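2-dehydropantoate 2-reductase (Porphyromonas gingivalis, PDB 2QYT) probably catalyses the NADPH-dependent reduction of ketopantoate to pantoate, the second step in making (R)-pantoate for pantothenate biosynthesis. Local coordinates at residues 21-29 and 58-69; 8-16 and 37-48. All coordinates share one frame; numbering follows the deposited sequence.

Contact 1 of 2, residues 21-29 and 58-69; sequences GYYGAMLAL and LRVVTPSRDFLA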
loop_
_atom_site.group_PDB
_atom_site.type_symbol
_atom_site.label_atom_id
_atom_site.label_comp_id
_atom_site.label_asym_id
_atom_site.label_seq_id
_atom_site.Cartn_x
_atom_site.Cartn_y
_atom_site.Cartn_z
ATOM N N GLY A 21 8.726 4.596 -4.793
ATOM C CA GLY A 21 9.601 5.080 -5.842
ATOM C C GLY A 21 8.867 5.257 -7.151
ATOM O O GLY A 21 9.027 6.304 -7.851
ATOM N N TYR A 22 8.046 4.273 -7.516
ATOM C CA TYR A 22 7.211 4.442 -8.668
ATOM C C TYR A 22 6.209 5.605 -8.567
ATOM O O TYR A 22 6.109 6.395 -9.488
ATOM C CB TYR A 22 6.445 3.153 -9.014
ATOM C CG TYR A 22 5.640 3.379 -10.256
ATOM C CD1 TYR A 22 6.267 3.371 -11.514
ATOM C CD2 TYR A 22 4.280 3.729 -10.189
ATOM C CE1 TYR A 22 5.559 3.599 -12.677
ATOM C CE2 TYR A 22 3.541 3.985 -11.370
ATOM C CZ TYR A 22 4.203 3.895 -12.614
ATOM O OH TYR A 22 3.538 4.118 -13.802
ATOM N N TYR A 23 5.420 5.700 -7.494
ATOM C CA TYR A 23 4.441 6.819 -7.443
ATOM C C TYR A 23 5.121 8.144 -7.201
ATOM O O TYR A 23 4.735 9.155 -7.774
ATOM C CB TYR A 23 3.286 6.530 -6.484
ATOM C CG TYR A 23 2.461 5.353 -6.962
ATOM C CD1 TYR A 23 1.649 5.466 -8.103
ATOM C CD2 TYR A 23 2.508 4.121 -6.301
ATOM C CE1 TYR A 23 0.894 4.412 -8.568
ATOM C CE2 TYR A 23 1.726 3.040 -6.766
ATOM C CZ TYR A 23 0.933 3.187 -7.878
ATOM O OH TYR A 23 0.161 2.133 -8.296
ATOM N N GLY A 24 6.192 8.130 -6.416
ATOM C CA GLY A 24 7.025 9.346 -6.268
ATOM C C GLY A 24 7.649 9.825 -7.576
ATOM O O GLY A 24 7.698 11.029 -7.862
ATOM N N ALA A 25 8.117 8.879 -8.402
ATOM C CA ALA A 25 8.672 9.227 -9.706
ATOM C C ALA A 25 7.616 9.862 -10.624
ATOM O O ALA A 25 7.883 10.863 -11.285
ATOM C CB ALA A 25 9.300 7.980 -10.369
HETATM N N MSE A 26 6.426 9.275 -10.706
HETATM C CA MSE A 26 5.378 9.813 -11.568
HETATM C C MSE A 26 4.986 11.201 -11.099
HETATM O O MSE A 26 4.806 12.120 -11.931
HETATM C CB MSE A 26 4.161 8.900 -11.581
HETATM C CG MSE A 26 4.443 7.494 -12.174
HETATM SE SE MSE A 26 4.888 7.590 -14.107
HETATM C CE MSE A 26 3.056 7.774 -14.772
ATOM N N LEU A 27 4.838 11.366 -9.789
ATOM C CA LEU A 27 4.546 12.717 -9.257
ATOM C C LEU A 27 5.645 13.712 -9.580
ATOM O O LEU A 27 5.342 14.848 -10.000
ATOM C CB LEU A 27 4.279 12.690 -7.732
ATOM C CG LEU A 27 2.964 11.916 -7.407
ATOM C CD1 LEU A 27 2.910 11.567 -5.870
ATOM C CD2 LEU A 27 1.783 12.778 -7.876
ATOM N N ALA A 28 6.911 13.338 -9.363
ATOM C CA ALA A 28 8.035 14.251 -9.697
ATOM C C ALA A 28 8.100 14.651 -11.166
ATOM O O ALA A 28 8.504 15.753 -11.490
ATOM C CB ALA A 28 9.360 13.606 -9.287
ATOM N N LEU A 29 7.727 13.744 -12.073
ATOM C CA LEU A 29 7.677 14.084 -13.509
ATOM C C LEU A 29 6.699 15.193 -13.784
ATOM O O LEU A 29 6.973 16.090 -14.561
ATOM C CB LEU A 29 7.281 12.869 -14.364
ATOM C CG LEU A 29 8.308 11.739 -14.503
ATOM C CD1 LEU A 29 7.760 10.686 -15.424
ATOM C CD2 LEU A 29 9.594 12.306 -15.051
ATOM N N LEU A 58 15.633 9.567 -9.563
ATOM C CA LEU A 58 15.327 8.154 -9.427
ATOM C C LEU A 58 14.992 7.593 -10.802
ATOM O O LEU A 58 14.137 8.137 -11.518
ATOM C CB LEU A 58 14.111 7.939 -8.486
ATOM C CG LEU A 58 13.573 6.512 -8.300
ATOM C CD1 LEU A 58 14.614 5.563 -7.712
ATOM C CD2 LEU A 58 12.328 6.561 -7.403
ATOM N N ARG A 59 15.661 6.499 -11.147
ATOM C CA ARG A 59 15.419 5.782 -12.398
ATOM C C ARG A 59 14.325 4.699 -12.297
ATOM O O ARG A 59 14.301 3.918 -11.338
ATOM C CB ARG A 59 16.719 5.174 -12.939
ATOM C CG ARG A 59 16.535 4.581 -14.337
ATOM C CD ARG A 59 17.854 4.072 -14.869
ATOM N NE ARG A 59 17.749 3.420 -16.191
ATOM C CZ ARG A 59 18.751 2.779 -16.786
ATOM N NH1 ARG A 59 19.948 2.705 -16.183
ATOM N NH2 ARG A 59 18.556 2.220 -17.989
ATOM N N VAL A 60 13.439 4.651 -13.305
ATOM C CA VAL A 60 12.368 3.666 -13.355
ATOM C C VAL A 60 12.378 2.980 -14.734
ATOM O O VAL A 60 12.384 3.657 -15.779
ATOM C CB VAL A 60 10.978 4.297 -13.079
ATOM C CG1 VAL A 60 9.905 3.212 -13.097
ATOM C CG2 VAL A 60 10.961 4.993 -11.745
ATOM N N VAL A 61 12.469 1.653 -14.710
ATOM C CA VAL A 61 12.415 0.823 -15.915
ATOM C C VAL A 61 11.201 -0.101 -15.866
ATOM O O VAL A 61 10.889 -0.710 -14.852
ATOM C CB VAL A 61 13.767 0.054 -16.241
ATOM C CG1 VAL A 61 14.959 1.003 -16.311
ATOM C CG2 VAL A 61 14.069 -1.084 -15.215
ATOM N N THR A 62 10.518 -0.231 -17.004
ATOM C CA THR A 62 9.337 -1.064 -17.080
ATOM C C THR A 62 9.485 -1.775 -18.422
ATOM O O THR A 62 10.480 -1.553 -19.135
ATOM C CB THR A 62 8.003 -0.215 -16.981
ATOM O OG1 THR A 62 7.706 0.341 -18.249
ATOM C CG2 THR A 62 8.094 0.977 -15.964
ATOM N N PRO A 63 8.539 -2.648 -18.774
ATOM C CA PRO A 63 8.684 -3.196 -20.110
ATOM C C PRO A 63 8.784 -2.154 -21.259
ATOM O O PRO A 63 9.488 -2.404 -22.271
ATOM C CB PRO A 63 7.447 -4.121 -20.278
ATOM C CG PRO A 63 7.011 -4.485 -18.905
ATOM C CD PRO A 63 7.386 -3.208 -18.041
ATOM N N SER A 64 8.056 -1.044 -21.133
ATOM C CA SER A 64 7.929 -0.087 -22.226
ATOM C C SER A 64 8.555 1.251 -21.924
ATOM O O SER A 64 8.656 2.077 -22.822
ATOM C CB SER A 64 6.449 0.115 -22.606
ATOM O OG SER A 64 5.736 0.820 -21.564
ATOM N N ARG A 65 9.013 1.482 -20.684
ATOM C CA ARG A 65 9.533 2.787 -20.289
ATOM C C ARG A 65 10.914 2.722 -19.636
ATOM O O ARG A 65 11.275 1.738 -19.022
ATOM C CB ARG A 65 8.540 3.525 -19.317
ATOM C CG ARG A 65 7.205 3.934 -19.992
ATOM C CD ARG A 65 6.256 4.533 -18.986
ATOM N NE ARG A 65 5.692 3.499 -18.138
ATOM C CZ ARG A 65 5.197 3.696 -16.917
ATOM N NH1 ARG A 65 4.704 2.658 -16.232
ATOM N NH2 ARG A 65 5.164 4.911 -16.404
ATOM N N ASP A 66 11.680 3.795 -19.748
ATOM C CA ASP A 66 12.952 3.884 -19.037
ATOM C C ASP A 66 13.161 5.355 -18.821
ATOM O O ASP A 66 13.511 6.068 -19.759
ATOM C CB ASP A 66 14.129 3.252 -19.854
ATOM C CG ASP A 66 15.494 3.308 -19.101
ATOM O OD1 ASP A 66 15.657 4.076 -18.102
ATOM O OD2 ASP A 66 16.423 2.585 -19.504
ATOM N N PHE A 67 12.957 5.815 -17.594
ATOM C CA PHE A 67 12.998 7.244 -17.309
ATOM C C PHE A 67 13.708 7.654 -16.011
ATOM O O PHE A 67 13.808 6.873 -15.074
ATOM C CB PHE A 67 11.595 7.927 -17.440
ATOM C CG PHE A 67 10.565 7.446 -16.442
ATOM C CD1 PHE A 67 9.726 6.366 -16.742
ATOM C CD2 PHE A 67 10.426 8.071 -15.215
ATOM C CE1 PHE A 67 8.787 5.904 -15.794
ATOM C CE2 PHE A 67 9.489 7.668 -14.285
ATOM C CZ PHE A 67 8.660 6.581 -14.547
ATOM N N LEU A 68 14.169 8.916 -15.960
ATOM C CA LEU A 68 14.754 9.459 -14.756
ATOM C C LEU A 68 13.901 10.627 -14.207
ATOM O O LEU A 68 13.779 11.652 -14.858
ATOM C CB LEU A 68 16.218 9.894 -15.037
ATOM C CG LEU A 68 17.080 10.509 -13.923
ATOM C CD1 LEU A 68 17.494 9.416 -12.914
ATOM C CD2 LEU A 68 18.337 11.160 -14.557
ATOM N N ALA A 69 13.321 10.458 -13.018
ATOM C CA ALA A 69 12.440 11.433 -12.419
ATOM C C ALA A 69 13.277 12.238 -11.424
ATOM O O ALA A 69 14.062 11.666 -10.649
ATOM C CB ALA A 69 11.289 10.693 -11.673
#
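Tyr22 and Arg65 form the polar end of this helix-on-hairpin contact. With its CG anti to the backbone N (chi1 -178°), Tyr22 reaches along the flank of the helix until its hydroxyl meets the end of the guanidinium group. Arg65 NH1 lies 3.1 Å from Tyr22 OH and Arg65 NH2 3.2 Å from it, so both terminal nitrogens donate to one oxygen lying in the guanidinium plane, while ring and guanidinium stand almost perpendicular, 85° apart. A bend at chi3 of Arg65 turns the group toward the tyrosine; its NH1 also makes a salt bridge to Asp157. The selenium of Met26, a selenomethionine, sits at the guanidinium edge, 3.5 Å from Arg65 NH2, and approaches the Phe67 ring obliquely in a Met-aromatic contact. Helix 18-33, the first helix of the Rossmann-type domain, here rests on the antiparallel hairpin of strands 58-61 and 66-69; segment 21-29 of this helix runs at 73° to strand 66-69. The small residue Ala25 lets the backbones close in: its CB is 3.6 Å from Ala69 CB and 3.7 Å from Val60 CG2, and it also meets the edge of the Phe67 ring. Leu29 divides its branches, CD1 lying 3.7 Å from Phe67 CE2 and CD2 resting against Ala69. Where segments 21-29 and 58-69 both begin, Leu58 CD2 packs on the backbone of Gly21, 3.3 Å from Gly21 O.

Contact 2 of 2, residues 8-16 and 37-48; sequences PIKIAVFGL and LLEVSWIARGAH. With SO4 (sulfate ion), chain C.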
loop_
_atom_site.group_PDB
_atom_site.type_symbol
_atom_site.label_atom_id
_atom_site.label_comp_id
_atom_site.label_asym_id
_atom_site.label_seq_id
_atom_site.Cartn_x
_atom_site.Cartn_y
_atom_site.Cartn_z
ATOM N N PRO A 8 1.962 26.312 -4.057
ATOM C CA PRO A 8 2.220 24.961 -4.524
ATOM C C PRO A 8 1.647 23.891 -3.583
ATOM O O PRO A 8 1.656 24.048 -2.354
ATOM C CB PRO A 8 3.750 24.875 -4.600
ATOM C CG PRO A 8 4.245 25.956 -3.645
ATOM C CD PRO A 8 3.185 26.999 -3.583
ATOM N N ILE A 9 1.128 22.823 -4.173
ATOM C CA ILE A 9 0.765 21.645 -3.398
ATOM C C ILE A 9 2.054 20.864 -3.135
ATOM O O ILE A 9 2.933 20.821 -3.969
ATOM C CB ILE A 9 -0.287 20.790 -4.139
ATOM C CG1 ILE A 9 -1.552 21.622 -4.342
ATOM C CG2 ILE A 9 -0.625 19.553 -3.348
ATOM C CD1 ILE A 9 -2.411 21.094 -5.507
ATOM N N LYS A 10 2.170 20.283 -1.951
ATOM C CA LYS A 10 3.410 19.684 -1.477
ATOM C C LYS A 10 3.075 18.244 -1.104
ATOM O O LYS A 10 2.200 18.015 -0.236
ATOM C CB LYS A 10 3.896 20.462 -0.245
ATOM C CG LYS A 10 4.279 21.927 -0.550
ATOM C CD LYS A 10 4.661 22.626 0.755
ATOM C CE LYS A 10 4.754 24.141 0.594
ATOM N NZ LYS A 10 5.473 24.803 1.780
ATOM N N ILE A 11 3.742 17.283 -1.768
ATOM C CA ILE A 11 3.609 15.872 -1.475
ATOM C C ILE A 11 4.952 15.281 -1.067
ATOM O O ILE A 11 5.958 15.513 -1.738
ATOM C CB ILE A 11 3.128 15.076 -2.760
ATOM C CG1 ILE A 11 1.826 15.654 -3.298
ATOM C CG2 ILE A 11 2.932 13.577 -2.468
ATOM C CD1 ILE A 11 0.997 14.619 -4.075
ATOM N N ALA A 12 4.979 14.495 0.002
ATOM C CA ALA A 12 6.171 13.748 0.367
ATOM C C ALA A 12 5.962 12.240 0.212
ATOM O O ALA A 12 4.863 11.720 0.465
ATOM C CB ALA A 12 6.551 14.069 1.750
ATOM N N VAL A 13 7.023 11.542 -0.189
ATOM C CA VAL A 13 6.994 10.101 -0.262
ATOM C C VAL A 13 7.972 9.568 0.757
ATOM O O VAL A 13 9.158 9.793 0.625
ATOM C CB VAL A 13 7.285 9.557 -1.699
ATOM C CG1 VAL A 13 7.004 8.059 -1.763
ATOM C CG2 VAL A 13 6.378 10.227 -2.679
ATOM N N PHE A 14 7.451 8.825 1.739
ATOM C CA PHE A 14 8.247 8.258 2.810
ATOM C C PHE A 14 8.474 6.769 2.522
ATOM O O PHE A 14 7.577 5.952 2.692
ATOM C CB PHE A 14 7.506 8.452 4.153
ATOM C CG PHE A 14 8.318 8.042 5.370
ATOM C CD1 PHE A 14 9.389 8.815 5.797
ATOM C CD2 PHE A 14 7.993 6.898 6.088
ATOM C CE1 PHE A 14 10.124 8.478 6.905
ATOM C CE2 PHE A 14 8.743 6.523 7.197
ATOM C CZ PHE A 14 9.814 7.328 7.613
ATOM N N GLY A 15 9.687 6.435 2.087
ATOM C CA GLY A 15 10.081 5.075 1.718
ATOM C C GLY A 15 10.067 5.076 0.209
ATOM O O GLY A 15 9.029 5.339 -0.385
ATOM N N LEU A 16 11.211 4.882 -0.426
ATOM C CA LEU A 16 11.272 4.856 -1.897
ATOM C C LEU A 16 11.578 3.462 -2.469
ATOM O O LEU A 16 12.484 3.323 -3.276
ATOM C CB LEU A 16 12.316 5.840 -2.477
ATOM C CG LEU A 16 12.094 7.289 -2.871
ATOM C CD1 LEU A 16 13.281 7.753 -3.720
ATOM C CD2 LEU A 16 10.764 7.696 -3.528
ATOM N N LEU A 37 3.662 24.383 -9.432
ATOM C CA LEU A 37 2.339 24.093 -8.913
ATOM C C LEU A 37 2.436 22.899 -7.969
ATOM O O LEU A 37 1.566 22.661 -7.146
ATOM C CB LEU A 37 1.385 23.767 -10.054
ATOM C CG LEU A 37 1.175 24.860 -11.110
ATOM C CD1 LEU A 37 0.380 24.259 -12.292
ATOM C CD2 LEU A 37 0.489 26.093 -10.531
ATOM N N LEU A 38 3.524 22.164 -8.077
ATOM C CA LEU A 38 3.655 20.954 -7.308
ATOM C C LEU A 38 5.088 20.792 -6.853
ATOM O O LEU A 38 5.995 20.898 -7.662
ATOM C CB LEU A 38 3.183 19.774 -8.174
ATOM C CG LEU A 38 3.097 18.361 -7.635
ATOM C CD1 LEU A 38 2.046 18.322 -6.526
ATOM C CD2 LEU A 38 2.722 17.365 -8.756
ATOM N N GLU A 39 5.279 20.523 -5.558
ATOM C CA GLU A 39 6.593 20.187 -4.998
ATOM C C GLU A 39 6.540 18.734 -4.524
ATOM O O GLU A 39 5.658 18.371 -3.772
ATOM C CB GLU A 39 6.967 21.124 -3.828
ATOM C CG GLU A 39 7.128 22.565 -4.237
ATOM C CD GLU A 39 7.464 23.491 -3.066
ATOM O OE1 GLU A 39 7.680 23.002 -1.913
ATOM O OE2 GLU A 39 7.492 24.728 -3.300
ATOM N N VAL A 40 7.491 17.908 -4.957
ATOM C CA VAL A 40 7.537 16.507 -4.598
ATOM C C VAL A 40 8.859 16.187 -3.882
ATOM O O VAL A 40 9.944 16.376 -4.432
ATOM C CB VAL A 40 7.318 15.584 -5.882
ATOM C CG1 VAL A 40 7.360 14.092 -5.550
ATOM C CG2 VAL A 40 5.985 15.864 -6.479
ATOM N N SER A 41 8.747 15.705 -2.654
ATOM C CA SER A 41 9.918 15.326 -1.865
ATOM C C SER A 41 9.908 13.851 -1.590
ATOM O O SER A 41 8.843 13.243 -1.551
ATOM C CB SER A 41 9.931 16.141 -0.562
ATOM O OG SER A 41 9.792 17.534 -0.902
ATOM N N TRP A 42 11.108 13.293 -1.437
ATOM C CA TRP A 42 11.325 11.877 -1.198
ATOM C C TRP A 42 12.158 11.670 0.020
ATOM O O TRP A 42 13.142 12.376 0.233
ATOM C CB TRP A 42 12.081 11.249 -2.371
ATOM C CG TRP A 42 11.353 11.290 -3.669
ATOM C CD1 TRP A 42 10.007 11.502 -3.868
ATOM C CD2 TRP A 42 11.921 11.098 -4.967
ATOM N NE1 TRP A 42 9.710 11.462 -5.226
ATOM C CE2 TRP A 42 10.868 11.242 -5.919
ATOM C CE3 TRP A 42 13.218 10.876 -5.422
ATOM C CZ2 TRP A 42 11.080 11.135 -7.299
ATOM C CZ3 TRP A 42 13.426 10.778 -6.789
ATOM C CH2 TRP A 42 12.367 10.901 -7.711
ATOM N N ILE A 43 11.776 10.697 0.842
ATOM C CA ILE A 43 12.618 10.323 1.953
ATOM C C ILE A 43 13.201 8.976 1.625
ATOM O O ILE A 43 12.481 8.031 1.536
ATOM C CB ILE A 43 11.854 10.271 3.289
ATOM C CG1 ILE A 43 11.118 11.611 3.539
ATOM C CG2 ILE A 43 12.779 9.777 4.465
ATOM C CD1 ILE A 43 12.044 12.896 3.730
ATOM N N ALA A 44 14.512 8.899 1.468
ATOM C CA ALA A 44 15.177 7.669 1.082
ATOM C C ALA A 44 16.417 7.668 1.902
ATOM O O ALA A 44 16.761 8.698 2.461
ATOM C CB ALA A 44 15.542 7.700 -0.369
ATOM N N ARG A 45 17.103 6.526 1.997
ATOM C CA ARG A 45 18.324 6.501 2.784
ATOM C C ARG A 45 19.433 5.688 2.201
ATOM O O ARG A 45 19.254 4.977 1.188
ATOM C CB ARG A 45 18.030 6.067 4.219
ATOM C CG ARG A 45 17.097 4.868 4.391
ATOM C CD ARG A 45 16.496 4.964 5.802
ATOM N NE ARG A 45 15.082 5.369 5.781
ATOM C CZ ARG A 45 14.570 6.554 6.154
ATOM N NH1 ARG A 45 15.346 7.550 6.631
ATOM N NH2 ARG A 45 13.243 6.727 6.083
ATOM N N GLY A 46 20.605 5.838 2.822
ATOM C CA GLY A 46 21.805 5.068 2.477
ATOM C C GLY A 46 22.264 5.160 1.032
ATOM O O GLY A 46 22.305 6.257 0.447
ATOM N N ALA A 47 22.606 3.996 0.468
ATOM C CA ALA A 47 23.034 3.850 -0.926
ATOM C C ALA A 47 21.989 4.256 -1.913
ATOM O O ALA A 47 22.310 4.834 -2.943
ATOM C CB ALA A 47 23.504 2.401 -1.215
ATOM N N HIS A 48 20.740 3.925 -1.617
ATOM C CA HIS A 48 19.625 4.344 -2.446
ATOM C C HIS A 48 19.614 5.891 -2.521
ATOM O O HIS A 48 19.739 6.466 -3.600
ATOM C CB HIS A 48 18.338 3.794 -1.861
ATOM C CG HIS A 48 17.159 3.876 -2.776
ATOM N ND1 HIS A 48 17.247 3.651 -4.141
ATOM C CD2 HIS A 48 15.851 4.108 -2.515
ATOM C CE1 HIS A 48 16.041 3.748 -4.676
ATOM N NE2 HIS A 48 15.184 4.070 -3.715
HETATM S S SO4 C . 14.597 3.786 1.022
HETATM O O1 SO4 C . 13.801 4.492 0.038
HETATM O O2 SO4 C . 14.551 2.372 0.637
HETATM O O3 SO4 C . 15.987 4.232 1.018
HETATM O O4 SO4 C . 13.953 3.989 2.337
HETATM O O HOH W 1 7.888 24.071 1.061
HETATM O O HOH W 2 7.306 18.280 -1.194
#
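Ile9 and Leu37 begin a ladder of backbone hydrogen bonds that joins two parallel strands. Ile9 N donates to Leu37 O; beyond it, the amides of Glu39, Ser41 and Ile43 bond to the carbonyls of Ile9, Ile11 and Val13, and those of Ile11 and Val13 return to Glu39 and Ser41. The last rung, Gly15 N to Ile43 O, is longer at 3.3 Å. Lys10 and Glu39 run side by side, yet their charged ends are linked through a water: it accepts from Lys10 NZ at 2.6 Å and donates to Glu39 OE1 at 3.2 Å. A second water donates to Ile11 O and is hydrogen-bonded to Ser41 OG, 2.6 Å away. Past the strands, Leu16 O accepts from His48 NE2 at 2.8 Å, with the histidine's other nitrogen, ND1, hydrogen-bonded to the backbone N of Gly150. Leu16 also lays CD2 over the face of the Trp42 five-membered ring, 3.8 Å from its centroid, a CH-pi contact. Two backbone amides hold a sulfate, probably from the crystallisation liquor: Leu16 N meets O1 of the ion at 2.7 Å and Arg45 N meets O3 at 2.7 Å, the latter nearly straight (168°). Strands 9-14 and 38-43 with helix 18-33 form the beta-alpha-beta unit of a Rossmann-type fold, and the anion beside its glycine-containing turn may mark where a phosphate of the dinucleotide binds.

Overall arrangement
Both contacts draw on the same beta-alpha-beta unit: contact 2 pairs its two strands within the parallel sheet, whereas contact 1 sets its helix against a hairpin at the edge of the mixed sheet. Trp42 connects them, its indole packing on Gly24, Ala28, Leu58 and Ala69. Contact 2 is largely buried and owes its regularity to main-chain bonding, with waters along one side and an anion at the C-terminal end of the strands. Contact 1 is only partly buried; small, branched and aromatic side chains share the packing there, and its direct polar link is made by side chains alone. Thus contacts 1 and 2, their centres about 13 Å apart, use contrasting chemistry for helix packing and sheet pairing.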